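Local coordinates for uncharacterized protein (Staphylococcus aureus subsp. aureus Mu50, PDB 4QPV), which is of unknown function, a DUF1672 family member whose unusual fold is built on a repeat of a kinked helix followed by three beta strands, at residues Leu225-Asp230 with Gln263-Ile269; Tyr154-Glu159 with Arg171-Tyr175. All coordinates share one frame; numbering follows the deposited sequence.

Contact 1. Residues Leu225-Asp230 with Gln263-Ile269; sequences LFSTKD and QISNKYI
Phe226 lays one edge of its ring along the chain of residues 266-269: CD2 lies 3.4 Å from Asn266 O, Tyr268 O sits near the ring plane beside CE2, and CE2 is 4.1 Å from the terminal methyl CD1 of Ile269. Phe226 and Ser265 point to the same face of the sheet, and CG beside the backbone N (chi1 -60°) turns the ring edge toward residues 266-269. On the other face Leu225 CB packs on Ile264 CG1 at 3.9 Å; Ile264 also meets Thr237 and Met241 of helix 234-249, and Leu225 meets Tyr154.

Between these layers the backbones pair in parallel. Ser265 N donates to Leu225 O at 3.0 Å, and Ser227 N reaches Ser265 O at 2.8 Å in a nearly straight bond (171°); Leu225 N adds a weak one to Gln263 O. Tyr276 OH hydrogen-bonds Leu225 O.

Past the paired strands the contact turns polar. An ST turn at Ser227 and an Asx turn at Asn266 bend the two chains; Lys279 NZ hydrogen-bonds both Asn266 OD1 and Ser265 OG. A water links Lys229 O to Lys267 N. The Lys267 chain, kinked at chi3 (75°), forms a salt bridge from NZ to the anti lone pair of Asp230 OD1 at 2.7 Å. The pairing is that of a beta-alpha-beta unit, strands 220-227 and 259-265 joined through helix 234-249.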
ATOM      1  N   LEU A 225      12.430   4.063  -3.075  1.00 22.78           N
ATOM      2  CA  LEU A 225      13.432   5.056  -2.669  1.00 22.00           C
ATOM      3  C   LEU A 225      13.697   6.071  -3.771  1.00 24.70           C
ATOM      4  O   LEU A 225      13.709   5.741  -4.956  1.00 26.44           O
ATOM      5  CB  LEU A 225      14.746   4.374  -2.263  1.00 21.57           C
ATOM      6  CG  LEU A 225      14.611   3.223  -1.248  1.00 21.73           C
ATOM      7  CD1 LEU A 225      15.986   2.626  -0.935  1.00 21.81           C
ATOM      8  CD2 LEU A 225      13.899   3.697   0.058  1.00 21.74           C
ATOM      9  N   PHE A 226      13.911   7.309  -3.358  1.00 21.33           N
ATOM     10  CA  PHE A 226      14.190   8.425  -4.258  1.00 21.92           C
ATOM     11  C   PHE A 226      15.599   8.941  -3.974  1.00 26.31           C
ATOM     12  O   PHE A 226      15.887   9.403  -2.860  1.00 24.56           O
ATOM     13  CB  PHE A 226      13.135   9.524  -4.056  1.00 23.41           C
ATOM     14  CG  PHE A 226      11.716   9.073  -4.320  1.00 24.52           C
ATOM     15  CD1 PHE A 226      10.966   8.448  -3.317  1.00 23.84           C
ATOM     16  CD2 PHE A 226      11.122   9.279  -5.565  1.00 26.20           C
ATOM     17  CE1 PHE A 226       9.644   8.049  -3.558  1.00 24.56           C
ATOM     18  CE2 PHE A 226       9.774   8.947  -5.780  1.00 27.43           C
ATOM     19  CZ  PHE A 226       9.049   8.329  -4.775  1.00 24.94           C
ATOM     20  N   SER A 227      16.495   8.853  -4.967  1.00 24.38           N
ATOM     21  CA  SER A 227      17.853   9.351  -4.797  1.00 23.90           C
ATOM     22  C   SER A 227      17.856  10.854  -4.449  1.00 28.76           C
ATOM     23  O   SER A 227      17.009  11.598  -4.946  1.00 28.35           O
ATOM     24  CB  SER A 227      18.656   9.132  -6.072  1.00 25.55           C
ATOM     25  OG  SER A 227      19.968   9.641  -5.926  1.00 27.82           O
ATOM     26  N   THR A 228      18.813  11.296  -3.634  1.00 24.81           N
ATOM     27  CA  THR A 228      18.970  12.726  -3.333  1.00 26.67           C
ATOM     28  C   THR A 228      20.032  13.333  -4.267  1.00 30.82           C
ATOM     29  O   THR A 228      20.312  14.529  -4.171  1.00 32.46           O
ATOM     30  CB  THR A 228      19.316  12.984  -1.849  1.00 30.01           C
ATOM     31  OG1 THR A 228      20.544  12.339  -1.541  1.00 29.41           O
ATOM     32  CG2 THR A 228      18.214  12.527  -0.888  1.00 30.65           C
ATOM     33  N   LYS A 229      20.622  12.523  -5.166  1.00 28.99           N
ATOM     34  CA  LYS A 229      21.614  12.997  -6.154  1.00 29.69           C
ATOM     35  C   LYS A 229      20.956  13.893  -7.187  1.00 36.96           C
ATOM     36  O   LYS A 229      19.922  13.521  -7.733  1.00 36.10           O
ATOM     37  CB  LYS A 229      22.286  11.834  -6.913  1.00 29.71           C
ATOM     38  CG  LYS A 229      23.060  10.849  -6.054  1.00 28.82           C
ATOM     39  CD  LYS A 229      23.590   9.728  -6.933  1.00 32.91           C
ATOM     40  CE  LYS A 229      24.444   8.751  -6.167  1.00 29.59           C
ATOM     41  NZ  LYS A 229      25.047   7.741  -7.080  1.00 30.45           N
ATOM     42  N   ASP A 230      21.595  15.021  -7.527  1.00 37.82           N
ATOM     43  CA  ASP A 230      21.071  15.894  -8.584  1.00 39.83           C
ATOM     44  C   ASP A 230      21.243  15.211  -9.950  1.00 43.22           C
ATOM     45  O   ASP A 230      20.453  15.442 -10.856  1.00 43.87           O
ATOM     46  CB  ASP A 230      21.793  17.260  -8.578  1.00 44.08           C
ATOM     47  CG  ASP A 230      21.845  17.975  -7.237  1.00 62.48           C
ATOM     48  OD1 ASP A 230      20.792  18.046  -6.554  1.00 63.97           O
ATOM     49  OD2 ASP A 230      22.931  18.488  -6.880  1.00 70.58           O
ATOM     50  N   GLN A 263      14.577  -1.078  -4.662  1.00 26.02           N
ATOM     51  CA  GLN A 263      14.376  -0.213  -5.819  1.00 25.36           C
ATOM     52  C   GLN A 263      14.696   1.214  -5.434  1.00 27.55           C
ATOM     53  O   GLN A 263      14.334   1.661  -4.341  1.00 25.08           O
ATOM     54  CB  GLN A 263      12.964  -0.278  -6.420  1.00 26.48           C
ATOM     55  CG  GLN A 263      12.640  -1.595  -7.138  1.00 33.60           C
ATOM     56  CD  GLN A 263      11.330  -1.518  -7.909  1.00 46.94           C
ATOM     57  OE1 GLN A 263      10.562  -0.571  -7.803  1.00 48.11           O
ATOM     58  NE2 GLN A 263      11.028  -2.532  -8.683  1.00 40.52           N
ATOM     59  N   ILE A 264      15.364   1.928  -6.351  1.00 25.37           N
ATOM     60  CA  ILE A 264      15.712   3.339  -6.216  1.00 24.23           C
ATOM     61  C   ILE A 264      15.515   4.013  -7.577  1.00 27.23           C
ATOM     62  O   ILE A 264      15.764   3.407  -8.619  1.00 25.76           O
ATOM     63  CB  ILE A 264      17.139   3.597  -5.625  1.00 26.81           C
ATOM     64  CG1 ILE A 264      17.267   5.084  -5.134  1.00 25.89           C
ATOM     65  CG2 ILE A 264      18.251   3.198  -6.635  1.00 27.91           C
ATOM     66  CD1 ILE A 264      18.473   5.450  -4.225  1.00 25.63           C
ATOM     67  N   SER A 265      15.070   5.264  -7.548  1.00 25.99           N
ATOM     68  CA  SER A 265      14.863   6.073  -8.752  1.00 26.18           C
ATOM     69  C   SER A 265      15.418   7.492  -8.541  1.00 30.02           C
ATOM     70  O   SER A 265      16.004   7.777  -7.491  1.00 29.23           O
ATOM     71  CB  SER A 265      13.377   6.119  -9.094  1.00 27.50           C
ATOM     72  OG  SER A 265      12.646   6.750  -8.045  1.00 32.99           O
ATOM     73  N   ASN A 266      15.145   8.414  -9.479  1.00 27.43           N
ATOM     74  CA  ASN A 266      15.593   9.800  -9.304  1.00 27.95           C
ATOM     75  C   ASN A 266      14.712  10.497  -8.221  1.00 28.55           C
ATOM     76  O   ASN A 266      13.791   9.875  -7.662  1.00 25.67           O
ATOM     77  CB  ASN A 266      15.630  10.553 -10.651  1.00 30.87           C
ATOM     78  CG  ASN A 266      14.289  10.877 -11.269  1.00 39.40           C
ATOM     79  OD1 ASN A 266      13.238  10.871 -10.612  1.00 32.14           O
ATOM     80  ND2 ASN A 266      14.305  11.228 -12.547  1.00 36.50           N
ATOM     81  N   LYS A 267      15.018  11.766  -7.896  1.00 25.72           N
ATOM     82  CA  LYS A 267      14.371  12.472  -6.786  1.00 26.22           C
ATOM     83  C   LYS A 267      12.955  12.957  -7.068  1.00 30.92           C
ATOM     84  O   LYS A 267      12.336  13.536  -6.172  1.00 30.12           O
ATOM     85  CB  LYS A 267      15.242  13.688  -6.374  1.00 30.62           C
ATOM     86  CG  LYS A 267      15.327  14.806  -7.409  1.00 40.36           C
ATOM     87  CD  LYS A 267      16.072  16.037  -6.874  1.00 49.74           C
ATOM     88  CE  LYS A 267      17.573  15.866  -6.790  1.00 63.51           C
ATOM     89  NZ  LYS A 267      18.239  17.115  -6.328  1.00 72.28           N
ATOM     90  N   TYR A 268      12.443  12.760  -8.295  1.00 28.52           N
ATOM     91  CA  TYR A 268      11.169  13.365  -8.685  1.00 28.79           C
ATOM     92  C   TYR A 268       9.972  12.441  -8.626  1.00 31.97           C
ATOM     93  O   TYR A 268      10.110  11.226  -8.656  1.00 31.72           O
ATOM     94  CB  TYR A 268      11.274  13.945 -10.096  1.00 31.92           C
ATOM     95  CG  TYR A 268      12.340  15.011 -10.204  1.00 36.85           C
ATOM     96  CD1 TYR A 268      12.124  16.295  -9.707  1.00 40.28           C
ATOM     97  CD2 TYR A 268      13.578  14.728 -10.770  1.00 38.65           C
ATOM     98  CE1 TYR A 268      13.115  17.276  -9.779  1.00 42.87           C
ATOM     99  CE2 TYR A 268      14.571  15.704 -10.861  1.00 41.31           C
ATOM    100  CZ  TYR A 268      14.336  16.976 -10.361  1.00 52.37           C
ATOM    101  OH  TYR A 268      15.310  17.943 -10.447  1.00 58.56           O
ATOM    102  N   ILE A 269       8.786  13.045  -8.559  1.00 28.31           N
ATOM    103  CA  ILE A 269       7.522  12.320  -8.527  1.00 27.38           C
ATOM    104  C   ILE A 269       6.497  13.100  -9.336  1.00 32.05           C
ATOM    105  O   ILE A 269       6.437  14.330  -9.251  1.00 32.54           O
ATOM    106  CB  ILE A 269       7.033  11.997  -7.075  1.00 29.54           C
ATOM    107  CG1 ILE A 269       5.829  10.989  -7.062  1.00 28.62           C
ATOM    108  CG2 ILE A 269       6.712  13.256  -6.264  1.00 30.13           C
ATOM    109  CD1 ILE A 269       6.161   9.518  -7.521  1.00 34.98           C
TER
HETATM  110  O   HOH W   1      17.564  12.679  -8.965  1.00 37.09           O

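Contact 2. Residues Tyr154-Glu159 with Arg171-Tyr175; sequences YTGYTE and RNEYY
Gly156 meets Glu173 so closely that its CA sits 3.1 Å from Glu173 O, in a CA-H...O contact; the absence of a side chain at Gly156 lets the two backbones come this near. The carbonyl also accepts the one direct hydrogen bond between the segments, from Tyr157 N at 2.9 Å, a bent bond (139° at the hydrogen) with the donor tilted slightly from the carbonyl plane.

The ring of Tyr174 lies beside Gly156, CE1 3.7 Å from Gly156 N, and a single water joins that nitrogen to Tyr174 OH. Tyr154 CE1 packs against Tyr174 CD1, which lies at the edge of the Tyr154 ring. At the other end, Arg171 NH1 comes near Tyr157 CE2, with the guanidinium plane almost perpendicular to the ring (83°); Ser168 and Pro274 take the polar ends of Arg171 and Tyr157.

Glu173 runs alongside the 157-159 backbone, its CB 3.2 Å from Tyr157 O. Just before it in the chain, Asn172 OD1 receives Tyr174 N and Tyr175 N from opposite faces of its plane, an Asx arrangement that shapes the turn carrying Glu173. Thr158 is the N-cap of helix 159-165, its OG1 taking Ala161 N and also bonded to Tyr27 O. Glu159 and Glu173 are each modelled in two conformers, so the approach of their carboxylates is doubtful. In the conformer described, two waters connect Glu173 OE2 to Tyr157 O and Glu159 N, implying that solvent joins this loop to the helix start.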
ATOM      1  N   TYR A 154      19.231   8.668  -0.099  1.00 23.73           N
ATOM      2  CA  TYR A 154      17.855   8.514  -0.562  1.00 23.17           C
ATOM      3  C   TYR A 154      16.873   9.052   0.494  1.00 27.25           C
ATOM      4  O   TYR A 154      17.237   9.332   1.638  1.00 25.53           O
ATOM      5  CB  TYR A 154      17.526   7.016  -0.913  1.00 23.07           C
ATOM      6  CG  TYR A 154      17.603   6.057   0.266  1.00 22.36           C
ATOM      7  CD1 TYR A 154      16.557   5.963   1.193  1.00 23.30           C
ATOM      8  CD2 TYR A 154      18.697   5.215   0.430  1.00 23.07           C
ATOM      9  CE1 TYR A 154      16.640   5.112   2.296  1.00 20.81           C
ATOM     10  CE2 TYR A 154      18.807   4.384   1.549  1.00 23.99           C
ATOM     11  CZ  TYR A 154      17.766   4.314   2.464  1.00 25.68           C
ATOM     12  OH  TYR A 154      17.899   3.485   3.550  1.00 26.49           O
ATOM     13  N   THR A 155      15.623   9.166   0.089  1.00 23.96           N
ATOM     14  CA  THR A 155      14.455   9.439   0.928  1.00 22.52           C
ATOM     15  C   THR A 155      13.376   8.507   0.438  1.00 25.62           C
ATOM     16  O   THR A 155      13.487   7.942  -0.657  1.00 25.26           O
ATOM     17  CB  THR A 155      13.990  10.931   0.835  1.00 28.43           C
ATOM     18  OG1 THR A 155      13.416  11.153  -0.452  1.00 32.42           O
ATOM     19  CG2 THR A 155      15.099  11.947   1.115  1.00 28.68           C
ATOM     20  N   GLY A 156      12.295   8.407   1.180  1.00 23.95           N
ATOM     21  CA  GLY A 156      11.139   7.684   0.683  1.00 23.27           C
ATOM     22  C   GLY A 156      10.112   8.722   0.271  1.00 26.99           C
ATOM     23  O   GLY A 156      10.431   9.907   0.132  1.00 25.41           O
ATOM     24  N   TYR A 157       8.858   8.305   0.108  1.00 23.02           N
ATOM     25  CA  TYR A 157       7.753   9.261  -0.061  1.00 23.63           C
ATOM     26  C   TYR A 157       7.552   9.999   1.259  1.00 26.90           C
ATOM     27  O   TYR A 157       8.017   9.504   2.278  1.00 26.07           O
ATOM     28  CB  TYR A 157       6.475   8.450  -0.301  1.00 23.51           C
ATOM     29  CG  TYR A 157       6.191   7.986  -1.703  1.00 24.09           C
ATOM     30  CD1 TYR A 157       5.643   8.857  -2.649  1.00 26.34           C
ATOM     31  CD2 TYR A 157       6.261   6.634  -2.030  1.00 24.70           C
ATOM     32  CE1 TYR A 157       5.277   8.408  -3.920  1.00 25.27           C
ATOM     33  CE2 TYR A 157       5.900   6.174  -3.294  1.00 25.22           C
ATOM     34  CZ  TYR A 157       5.398   7.060  -4.229  1.00 26.43           C
ATOM     35  OH  TYR A 157       4.998   6.567  -5.434  1.00 25.55           O
ATOM     36  N   THR A 158       6.785  11.083   1.297  1.00 23.72           N
ATOM     37  CA  THR A 158       6.391  11.675   2.574  1.00 23.65           C
ATOM     38  C   THR A 158       5.207  10.861   3.129  1.00 25.96           C
ATOM     39  O   THR A 158       4.498  10.175   2.366  1.00 23.15           O
ATOM     40  CB  THR A 158       5.976  13.154   2.431  1.00 27.25           C
ATOM     41  OG1 THR A 158       4.764  13.217   1.642  1.00 25.45           O
ATOM     42  CG2 THR A 158       7.089  14.031   1.846  1.00 25.80           C
ATOM     43  N   GLU A 159       4.958  10.984   4.433  1.00 22.96           N
ATOM     44  CA  GLU A 159       3.830  10.302   5.058  0.50 22.42           C
ATOM     45  C   GLU A 159       2.511  10.801   4.440  1.00 25.64           C
ATOM     46  O   GLU A 159       1.623   9.987   4.175  1.00 25.70           O
ATOM     47  CB  GLU A 159       3.851  10.505   6.587  0.50 24.53           C
ATOM     48  CG  GLU A 159       5.000   9.778   7.267  0.50 36.52           C
ATOM     49  CD  GLU A 159       4.925   9.709   8.782  0.50 62.96           C
ATOM     50  OE1 GLU A 159       4.166   8.856   9.298  0.50 67.37           O
ATOM     51  OE2 GLU A 159       5.648  10.480   9.453  0.50 50.32           O
ATOM     52  N   ARG A 171       1.882  -0.060   3.412  1.00 22.41           N
ATOM     53  CA  ARG A 171       2.888   0.813   2.842  1.00 22.39           C
ATOM     54  C   ARG A 171       3.328   1.852   3.833  1.00 23.94           C
ATOM     55  O   ARG A 171       2.503   2.431   4.544  1.00 23.17           O
ATOM     56  CB  ARG A 171       2.291   1.523   1.583  1.00 21.44           C
ATOM     57  CG  ARG A 171       3.244   2.504   0.889  1.00 21.76           C
ATOM     58  CD  ARG A 171       2.583   3.197  -0.306  1.00 23.13           C
ATOM     59  NE  ARG A 171       2.213   2.276  -1.393  1.00 23.71           N
ATOM     60  CZ  ARG A 171       2.962   2.057  -2.473  1.00 25.58           C
ATOM     61  NH1 ARG A 171       4.151   2.638  -2.595  1.00 21.56           N
ATOM     62  NH2 ARG A 171       2.537   1.242  -3.429  1.00 24.22           N
ATOM     63  N   ASN A 172       4.645   2.136   3.847  1.00 21.76           N
ATOM     64  CA  ASN A 172       5.177   3.246   4.618  1.00 20.69           C
ATOM     65  C   ASN A 172       5.996   4.109   3.638  1.00 23.05           C
ATOM     66  O   ASN A 172       5.914   3.921   2.409  1.00 21.60           O
ATOM     67  CB  ASN A 172       5.945   2.796   5.883  1.00 24.27           C
ATOM     68  CG  ASN A 172       7.112   1.892   5.598  1.00 28.86           C
ATOM     69  OD1 ASN A 172       7.792   2.017   4.576  1.00 23.12           O
ATOM     70  ND2 ASN A 172       7.348   0.941   6.495  1.00 24.67           N
ATOM     71  N   GLU A 173       6.737   5.077   4.157  1.00 20.84           N
ATOM     72  CA  GLU A 173       7.537   5.987   3.332  0.50 21.03           C
ATOM     73  C   GLU A 173       8.526   5.246   2.425  1.00 24.84           C
ATOM     74  O   GLU A 173       8.813   5.712   1.325  1.00 23.94           O
ATOM     75  CB  GLU A 173       8.338   6.949   4.230  0.50 22.19           C
ATOM     76  CG  GLU A 173       7.499   7.895   5.074  0.50 27.69           C
ATOM     77  CD  GLU A 173       8.265   8.478   6.246  0.50 37.15           C
ATOM     78  OE1 GLU A 173       8.552   7.724   7.202  0.50 29.07           O
ATOM     79  OE2 GLU A 173       8.587   9.686   6.207  0.50 26.18           O
ATOM     80  N   TYR A 174       9.053   4.099   2.903  1.00 22.19           N
ATOM     81  CA  TYR A 174      10.133   3.371   2.252  1.00 21.02           C
ATOM     82  C   TYR A 174       9.787   2.135   1.446  1.00 24.23           C
ATOM     83  O   TYR A 174      10.585   1.784   0.579  1.00 23.34           O
ATOM     84  CB  TYR A 174      11.167   2.980   3.338  1.00 22.00           C
ATOM     85  CG  TYR A 174      11.667   4.198   4.078  1.00 23.52           C
ATOM     86  CD1 TYR A 174      12.605   5.053   3.499  1.00 25.78           C
ATOM     87  CD2 TYR A 174      11.133   4.556   5.317  1.00 23.87           C
ATOM     88  CE1 TYR A 174      12.997   6.233   4.131  1.00 26.67           C
ATOM     89  CE2 TYR A 174      11.513   5.742   5.953  1.00 25.63           C
ATOM     90  CZ  TYR A 174      12.464   6.564   5.366  1.00 30.97           C
ATOM     91  OH  TYR A 174      12.839   7.740   5.963  1.00 29.54           O
ATOM     92  N   TYR A 175       8.675   1.458   1.724  1.00 22.33           N
ATOM     93  CA  TYR A 175       8.342   0.252   0.969  1.00 20.58           C
ATOM     94  C   TYR A 175       6.876  -0.066   1.045  1.00 24.23           C
ATOM     95  O   TYR A 175       6.135   0.500   1.862  1.00 21.61           O
ATOM     96  CB  TYR A 175       9.178  -0.977   1.450  1.00 21.07           C
ATOM     97  CG  TYR A 175       8.899  -1.429   2.874  1.00 22.34           C
ATOM     98  CD1 TYR A 175       7.822  -2.265   3.163  1.00 23.30           C
ATOM     99  CD2 TYR A 175       9.750  -1.072   3.917  1.00 22.37           C
ATOM    100  CE1 TYR A 175       7.578  -2.709   4.465  1.00 25.32           C
ATOM    101  CE2 TYR A 175       9.534  -1.533   5.218  1.00 23.43           C
ATOM    102  CZ  TYR A 175       8.431  -2.329   5.492  1.00 29.32           C
ATOM    103  OH  TYR A 175       8.183  -2.748   6.779  1.00 27.67           O
TER
HETATM  104  O   HOH W   2      12.408   9.657   3.836  1.00 29.44           O
HETATM  105  O   HOH W   3       9.876  10.589   3.989  1.00 34.54           O
HETATM  106  O   HOH W   4       6.920  12.439   6.052  1.00 33.23           O

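Overall arrangement
Strand 220-227 relates the two contacts: it pairs in parallel with 259-265 in contact 1 and antiparallel with 154-155 from contact 2, and their centres lie about 11 Å apart. Phe226 N probably hydrogen-bonds to Thr155 O, while the Phe226 ring stands edge-to-face with that of Tyr157. Both contacts are partly buried, but contact 2 lies nearer the middle of the chain, about 11 Å from its centre against about 19 Å. Contact 1 combines regular strand pairing with a salt bridge at an exposed end; contact 2, mostly between loops, relies on one direct backbone bond, tyrosine packing and water bridges around a carboxylate.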